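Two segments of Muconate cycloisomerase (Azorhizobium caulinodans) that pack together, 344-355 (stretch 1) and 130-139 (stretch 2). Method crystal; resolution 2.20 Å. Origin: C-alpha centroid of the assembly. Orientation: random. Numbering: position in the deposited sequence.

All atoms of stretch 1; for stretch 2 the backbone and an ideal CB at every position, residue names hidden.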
# COMPACT_ATOMS: atom_id res chain seq x y z
N ALA A 344 26.56 33.38 26.17
CA ALA A 344 27.93 32.88 26.20
C ALA A 344 28.00 31.46 25.66
O ALA A 344 27.10 30.66 25.90
CB ALA A 344 28.45 32.90 27.62
N ASN A 345 29.09 31.17 24.96
CA ASN A 345 29.47 29.81 24.65
C ASN A 345 30.91 29.54 25.09
O ASN A 345 31.74 30.44 25.08
CB ASN A 345 29.24 29.49 23.16
CG ASN A 345 30.23 30.18 22.25
OD1 ASN A 345 31.20 29.57 21.78
ND2 ASN A 345 30.01 31.47 22.01
N SER A 346 31.19 28.30 25.49
CA SER A 346 32.53 27.88 25.91
C SER A 346 32.70 26.39 25.71
O SER A 346 31.76 25.61 25.91
CB SER A 346 32.76 28.19 27.39
OG SER A 346 34.14 28.01 27.72
N ALA A 347 33.91 25.99 25.33
CA ALA A 347 34.28 24.57 25.22
C ALA A 347 33.27 23.72 24.42
O ALA A 347 33.05 22.56 24.73
CB ALA A 347 34.49 23.99 26.62
N GLY A 348 32.67 24.30 23.38
CA GLY A 348 31.78 23.56 22.49
C GLY A 348 30.32 23.54 22.84
O GLY A 348 29.56 22.75 22.28
N HIS A 349 29.89 24.44 23.72
CA HIS A 349 28.49 24.49 24.13
C HIS A 349 28.04 25.89 24.45
O HIS A 349 28.82 26.68 24.98
CB HIS A 349 28.22 23.55 25.31
CG HIS A 349 29.07 23.81 26.51
ND1 HIS A 349 30.15 23.01 26.85
CD2 HIS A 349 29.01 24.77 27.47
CE1 HIS A 349 30.71 23.47 27.95
NE2 HIS A 349 30.05 24.54 28.34
N VAL A 350 26.79 26.20 24.14
CA VAL A 350 26.17 27.45 24.56
C VAL A 350 25.74 27.33 26.03
O VAL A 350 25.22 26.29 26.44
CB VAL A 350 24.90 27.76 23.70
CG1 VAL A 350 24.17 28.97 24.25
CG2 VAL A 350 25.28 27.98 22.26
N ILE A 351 25.94 28.38 26.82
CA ILE A 351 25.51 28.38 28.22
C ILE A 351 24.12 28.97 28.22
O ILE A 351 23.93 30.06 27.66
CB ILE A 351 26.43 29.20 29.10
CG1 ILE A 351 27.89 28.83 28.83
CG2 ILE A 351 26.10 28.97 30.60
CD1 ILE A 351 28.18 27.40 29.13
N VAL A 352 23.15 28.23 28.76
CA VAL A 352 21.77 28.70 28.75
C VAL A 352 21.70 29.80 29.80
O VAL A 352 21.96 29.54 30.98
CB VAL A 352 20.72 27.57 29.01
CG1 VAL A 352 19.30 28.14 29.05
CG2 VAL A 352 20.79 26.49 27.94
N PRO A 353 21.40 31.05 29.37
CA PRO A 353 21.44 32.16 30.30
C PRO A 353 20.46 31.95 31.44
O PRO A 353 19.36 31.46 31.23
CB PRO A 353 20.95 33.34 29.45
CG PRO A 353 20.06 32.69 28.44
CD PRO A 353 20.79 31.44 28.09
N ASP A 354 20.90 32.32 32.63
CA ASP A 354 20.10 32.20 33.83
C ASP A 354 19.24 33.46 33.98
O ASP A 354 19.50 34.50 33.33
CB ASP A 354 21.05 32.04 35.05
CG ASP A 354 21.93 30.77 34.96
OD1 ASP A 354 21.57 29.80 34.24
OD2 ASP A 354 23.00 30.76 35.61
N GLY A 355 18.22 33.37 34.82
CA GLY A 355 17.43 34.55 35.15
C GLY A 355 16.05 34.53 34.55
O GLY A 355 15.78 33.76 33.64
N UNK A 130 10.01 23.40 32.11
CA UNK A 130 11.22 23.36 32.88
C UNK A 130 12.42 22.92 32.06
O UNK A 130 12.28 22.20 31.08
CB UNK A 130 11.04 22.43 34.08
N UNK A 131 13.60 23.39 32.46
CA UNK A 131 14.86 22.94 31.89
C UNK A 131 15.04 21.44 32.06
O UNK A 131 14.69 20.87 33.09
CB UNK A 131 16.03 23.69 32.53
N UNK A 132 15.61 20.85 31.01
CA UNK A 132 16.08 19.50 31.00
C UNK A 132 17.58 19.47 30.71
O UNK A 132 18.22 18.43 30.88
CB UNK A 132 15.30 18.67 29.97
N UNK A 133 18.15 20.61 30.33
CA UNK A 133 19.59 20.77 30.19
C UNK A 133 20.01 22.22 30.43
O UNK A 133 19.20 23.14 30.28
CB UNK A 133 20.04 20.31 28.80
N UNK A 134 21.27 22.41 30.78
CA UNK A 134 21.83 23.72 31.12
C UNK A 134 22.81 24.30 30.10
O UNK A 134 23.18 25.49 30.18
CB UNK A 134 22.54 23.62 32.47
N UNK A 135 23.27 23.44 29.18
CA UNK A 135 24.18 23.78 28.10
C UNK A 135 23.65 23.12 26.83
O UNK A 135 22.94 22.12 26.90
CB UNK A 135 25.61 23.34 28.41
N UNK A 136 24.01 23.65 25.66
CA UNK A 136 23.59 23.09 24.40
C UNK A 136 24.82 22.87 23.52
O UNK A 136 25.51 23.84 23.20
CB UNK A 136 22.57 24.00 23.71
N UNK A 137 25.10 21.62 23.12
CA UNK A 137 26.24 21.44 22.21
C UNK A 137 26.15 22.37 20.99
O UNK A 137 25.08 22.52 20.40
CB UNK A 137 26.31 19.98 21.75
N UNK A 138 27.26 23.03 20.69
CA UNK A 138 27.35 23.99 19.59
C UNK A 138 28.27 23.42 18.51
O UNK A 138 29.46 23.16 18.75
CB UNK A 138 27.86 25.35 20.08
N UNK A 139 27.71 23.22 17.31
CA UNK A 139 28.44 22.68 16.17
C UNK A 139 29.40 23.70 15.63
O UNK A 139 29.08 24.89 15.51
CB UNK A 139 27.48 22.23 15.07

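Position 130 has phi/psi of 97/152; the positive phi favours glycine, and nothing of stretch 1 lies within 5.5 Å of an ideal CB. It is G130.

At position 131 CA-to-CB points toward stretch 1, but no atom of it lies within 5.5 Å of the CB. Beyond lie the carbonyls of V352 and P353 and the carboxylate of D354, so a long donor, lysine or arginine, would suit. It is R131, extended through chi2 and chi3. Its NH2 forms a salt bridge with D354 OD1 (3.1 Å) and a weak hydrogen bond to V352 O (3.1 Å, 130°), while V352 CG1 lies over one guanidinium face.

Position 132 is out of reach; it is V132. Position 133 points sideways, with no atom of stretch 1 within 5.5 Å of its ideal CB, so stretch 1 constrains it little. It is R133, whose side chain comes nearest with CG, 5.7 Å from V352 CG2, and bonds elsewhere in the structure.

Position 134 also points sideways, and V352 N donates to its carbonyl O (3.1 Å, 162°). Stretch 1 leaves the side chain open, and a polar one would suit. It is D134, whose OD1 accepts from R131 NH1 (3.2 Å) in a salt bridge.

Position 135 pairs with I351 in an antiparallel non-hydrogen-bonded bridge, their side chains on the same face. The ideal CB is 3.8 Å from H349 CD2 and 4.9 Å from I351 CD1, which suggests an aromatic or a long aliphatic stem. R135 supplies the stem: its CD sits 3.7 Å from the H349 ring centroid, 18° off the normal, a CH-pi contact.

Position 136 forms the hydrogen-bonded pair with V350: V350 N to O of 136 is 2.8 Å, and N of 136 to V350 O is 3.0 Å. With its ideal CB 4.4 Å from V350 CB and 5.2 Å from V352 CG2, a branched aliphatic is expected. I136 places CG1 4.0 Å from V352 CG2.

Position 137 faces H349, but its CB points away, and phi of -52 admits proline. In a non-hydrogen-bonded pair its nitrogen need not donate to stretch 1. It is P137.

At position 138 the CB points toward stretch 1, 3.8 Å from G348 O, while its N donates to G348 O (2.8 Å, 174°). V350 offers an apolar surface, favouring leucine, isoleucine or methionine. L138 sets CD1 4.1 Å from V350 CG2.

Position 139 points away; it is S139.

Stretch 2 130-139: GRVRDRIPLS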
# COMPACT_ATOMS: atom_id res chain seq x y z
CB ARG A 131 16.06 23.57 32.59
CG ARG A 131 16.23 25.06 32.41
CD ARG A 131 17.65 25.48 32.85
NE ARG A 131 17.92 26.90 32.58
CZ ARG A 131 19.12 27.47 32.74
NH1 ARG A 131 20.14 26.75 33.19
NH2 ARG A 131 19.30 28.75 32.46
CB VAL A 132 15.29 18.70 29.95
CG1 VAL A 132 15.99 17.43 29.67
CG2 VAL A 132 13.85 18.46 30.48
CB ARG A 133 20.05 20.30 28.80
CG ARG A 133 19.35 21.00 27.64
CD ARG A 133 19.87 20.51 26.31
NE ARG A 133 19.53 19.13 26.02
CZ ARG A 133 18.38 18.71 25.49
NH1 ARG A 133 17.41 19.56 25.15
NH2 ARG A 133 18.21 17.42 25.26
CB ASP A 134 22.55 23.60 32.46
CG ASP A 134 21.64 23.10 33.56
OD1 ASP A 134 20.54 23.67 33.74
OD2 ASP A 134 22.03 22.13 34.24
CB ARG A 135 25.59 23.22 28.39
CG ARG A 135 26.13 23.54 29.72
CD ARG A 135 27.43 22.81 30.01
NE ARG A 135 28.07 23.32 31.22
CZ ARG A 135 29.32 23.03 31.58
NH1 ARG A 135 30.08 22.22 30.84
NH2 ARG A 135 29.82 23.54 32.69
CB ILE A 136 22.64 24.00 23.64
CG1 ILE A 136 21.48 24.47 24.53
CG2 ILE A 136 22.10 23.24 22.41
CD1 ILE A 136 20.62 25.56 23.90
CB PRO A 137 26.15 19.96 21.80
CG PRO A 137 25.34 19.31 22.89
CD PRO A 137 24.36 20.36 23.34
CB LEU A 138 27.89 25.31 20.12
CG LEU A 138 28.11 26.41 19.08
CD1 LEU A 138 26.78 26.96 18.59
CD2 LEU A 138 28.99 27.52 19.64
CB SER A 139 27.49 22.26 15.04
OG SER A 139 28.18 21.51 14.06
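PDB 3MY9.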